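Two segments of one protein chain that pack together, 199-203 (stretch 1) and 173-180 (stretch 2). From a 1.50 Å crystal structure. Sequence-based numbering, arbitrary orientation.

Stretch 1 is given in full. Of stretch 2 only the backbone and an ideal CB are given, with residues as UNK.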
# COMPACT_ATOMS: atom_id res chain seq x y z
N GLY A 199 -17.21 -12.30 -2.46
CA GLY A 199 -18.62 -12.27 -2.14
C GLY A 199 -18.97 -11.69 -0.79
O GLY A 199 -20.15 -11.72 -0.42
N TYR A 200 -18.00 -11.16 -0.05
CA TYR A 200 -18.30 -10.62 1.26
C TYR A 200 -19.03 -9.29 1.12
O TYR A 200 -18.87 -8.58 0.12
CB TYR A 200 -17.02 -10.44 2.07
CG TYR A 200 -16.43 -11.76 2.50
CD1 TYR A 200 -15.63 -12.50 1.64
CD2 TYR A 200 -16.68 -12.27 3.77
CE1 TYR A 200 -15.09 -13.71 2.03
CE2 TYR A 200 -16.14 -13.48 4.17
CZ TYR A 200 -15.35 -14.20 3.29
OH TYR A 200 -14.81 -15.40 3.67
N PRO A 201 -19.87 -8.93 2.10
CA PRO A 201 -20.66 -7.67 2.03
C PRO A 201 -19.79 -6.45 2.34
O PRO A 201 -19.85 -5.85 3.40
CB PRO A 201 -21.74 -7.90 3.09
CG PRO A 201 -21.09 -8.81 4.09
CD PRO A 201 -20.19 -9.72 3.30
N VAL A 202 -18.98 -6.08 1.35
CA VAL A 202 -17.98 -5.03 1.47
C VAL A 202 -18.26 -3.96 0.43
O VAL A 202 -18.38 -4.26 -0.76
CB VAL A 202 -16.55 -5.59 1.30
CG1 VAL A 202 -15.53 -4.46 1.16
CG2 VAL A 202 -16.18 -6.48 2.48
N SER A 203 -18.35 -2.71 0.89
CA SER A 203 -18.42 -1.55 0.01
C SER A 203 -17.11 -0.78 0.10
O SER A 203 -16.55 -0.61 1.19
CB SER A 203 -19.59 -0.63 0.39
OG SER A 203 -20.83 -1.24 0.09
N UNK A 173 -7.93 -5.61 9.26
CA UNK A 173 -9.00 -4.63 9.14
C UNK A 173 -10.05 -5.11 8.14
O UNK A 173 -11.24 -5.18 8.46
CB UNK A 173 -8.44 -3.27 8.72
N UNK A 174 -9.63 -5.43 6.91
CA UNK A 174 -10.60 -5.86 5.91
C UNK A 174 -11.24 -7.18 6.32
O UNK A 174 -12.44 -7.39 6.12
CB UNK A 174 -9.94 -5.99 4.54
N UNK A 175 -10.45 -8.10 6.89
CA UNK A 175 -11.01 -9.38 7.31
C UNK A 175 -12.15 -9.17 8.30
O UNK A 175 -13.24 -9.74 8.14
CB UNK A 175 -9.92 -10.26 7.93
N UNK A 176 -11.92 -8.35 9.33
CA UNK A 176 -12.92 -8.19 10.38
C UNK A 176 -14.10 -7.34 9.92
O UNK A 176 -15.22 -7.56 10.38
CB UNK A 176 -12.28 -7.56 11.62
N UNK A 177 -13.87 -6.37 9.03
CA UNK A 177 -14.99 -5.65 8.43
C UNK A 177 -15.80 -6.59 7.56
O UNK A 177 -17.03 -6.66 7.66
CB UNK A 177 -14.50 -4.46 7.61
N UNK A 178 -15.12 -7.35 6.69
CA UNK A 178 -15.82 -8.25 5.78
C UNK A 178 -16.63 -9.29 6.54
O UNK A 178 -17.72 -9.68 6.11
CB UNK A 178 -14.82 -8.94 4.85
N UNK A 179 -16.11 -9.76 7.67
CA UNK A 179 -16.76 -10.80 8.46
C UNK A 179 -17.76 -10.24 9.47
O UNK A 179 -18.34 -11.02 10.24
CB UNK A 179 -15.70 -11.63 9.19
N UNK A 180 -17.96 -8.93 9.51
CA UNK A 180 -19.01 -8.34 10.31
C UNK A 180 -18.63 -8.01 11.74
O UNK A 180 -19.53 -7.78 12.56
CB UNK A 180 -20.21 -9.29 10.32

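Stretch 1 lays Tyr200, Pro201 and Val202 across the last turn of a helix, and no hydrogen bond crosses the contact, so shape and apolar surface have to set the rules.

At position 173 the CB has nothing of stretch 1 within 5.5 Å. The backbone is helical and the contact sets no limit here; many helix-compatible residues would do. It is Val173.

Position 174 points sideways, and its CB is still too far out to touch. Ahead lie the methyls of Val202, so a long apolar side chain that can extend across the gap is favored: leucine, isoleucine or methionine. The residue is Ile174, with chi1 t and chi2 p; its end comes nearer than its CB, and CD1 lies 4.1 Å from Val202 CG1.

Position 175 points away from stretch 1 and 176 is out of reach, so the contact decides neither, and polar residues are as acceptable as others. They are Glu175 and Asp176.

Position 177 points sideways, with no atom of stretch 1 within 5.5 Å of its CB. Several residues would fit, a modest apolar one among them. Val177 CG1 comes no nearer than 5.1 Å to Val202 CG2.

Position 178 is where the fit is tight. Its CA is 5.7 Å from Tyr200 CA, and the ideal CB already sits 3.7 Å from Val202 CG2 and 3.8 Å from Tyr200 CB. With carbon contact made at CB itself, a small residue is the natural reading: alanine closes the gap, whereas glycine would give up these contacts. Ala178 is found, with the largest covered area of this stretch. Its carbonyl O also takes part, 3.6 Å from Tyr200 CD2 at the ring edge and 3.7 Å from Pro201 CD.

At 179 the CB points sideways, 5.4 Å from Tyr200 CE2. A flexible chain with an aliphatic stem could lie near the ring while carrying a polar end onward; lysine, arginine or glutamine would suit. Lys179 brings CG to 4.3 Å from Tyr200 CE2, then continues with chi2 to chi4 all t, so that NZ forms a salt bridge with Glu175 OE2 at 2.9 Å, one turn back.

Position 180 is settled by its backbone. At phi/psi of 88/15 a CB would jam against the preceding carbonyl O, which calls for glycine without help from stretch 1. Gly180 ends the helix in a Schellman motif, its N bonding to Val177 O at 3.1 Å.

Stretch 2 (173-180) VIEDVAKG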
# COMPACT_ATOMS: atom_id res chain seq x y z
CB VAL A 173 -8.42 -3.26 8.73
CG1 VAL A 173 -9.55 -2.25 8.52
CG2 VAL A 173 -7.45 -2.75 9.80
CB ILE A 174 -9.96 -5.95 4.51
CG1 ILE A 174 -11.01 -6.34 3.47
CG2 ILE A 174 -8.82 -6.96 4.49
CD1 ILE A 174 -12.18 -5.38 3.35
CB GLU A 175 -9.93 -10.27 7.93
CG GLU A 175 -10.49 -11.61 8.40
CD GLU A 175 -9.45 -12.51 9.03
OE1 GLU A 175 -8.28 -12.10 9.16
OE2 GLU A 175 -9.81 -13.65 9.41
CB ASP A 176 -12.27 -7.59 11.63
CG ASP A 176 -11.44 -8.61 12.39
OD1 ASP A 176 -11.48 -9.81 12.03
OD2 ASP A 176 -10.74 -8.21 13.35
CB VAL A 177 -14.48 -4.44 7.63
CG1 VAL A 177 -15.63 -3.81 6.84
CG2 VAL A 177 -13.87 -3.40 8.55
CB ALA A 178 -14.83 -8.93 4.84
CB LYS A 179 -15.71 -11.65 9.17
CG LYS A 179 -14.93 -12.55 8.23
CD LYS A 179 -13.90 -13.39 8.97
CE LYS A 179 -13.15 -14.30 8.02
NZ LYS A 179 -12.16 -15.15 8.73
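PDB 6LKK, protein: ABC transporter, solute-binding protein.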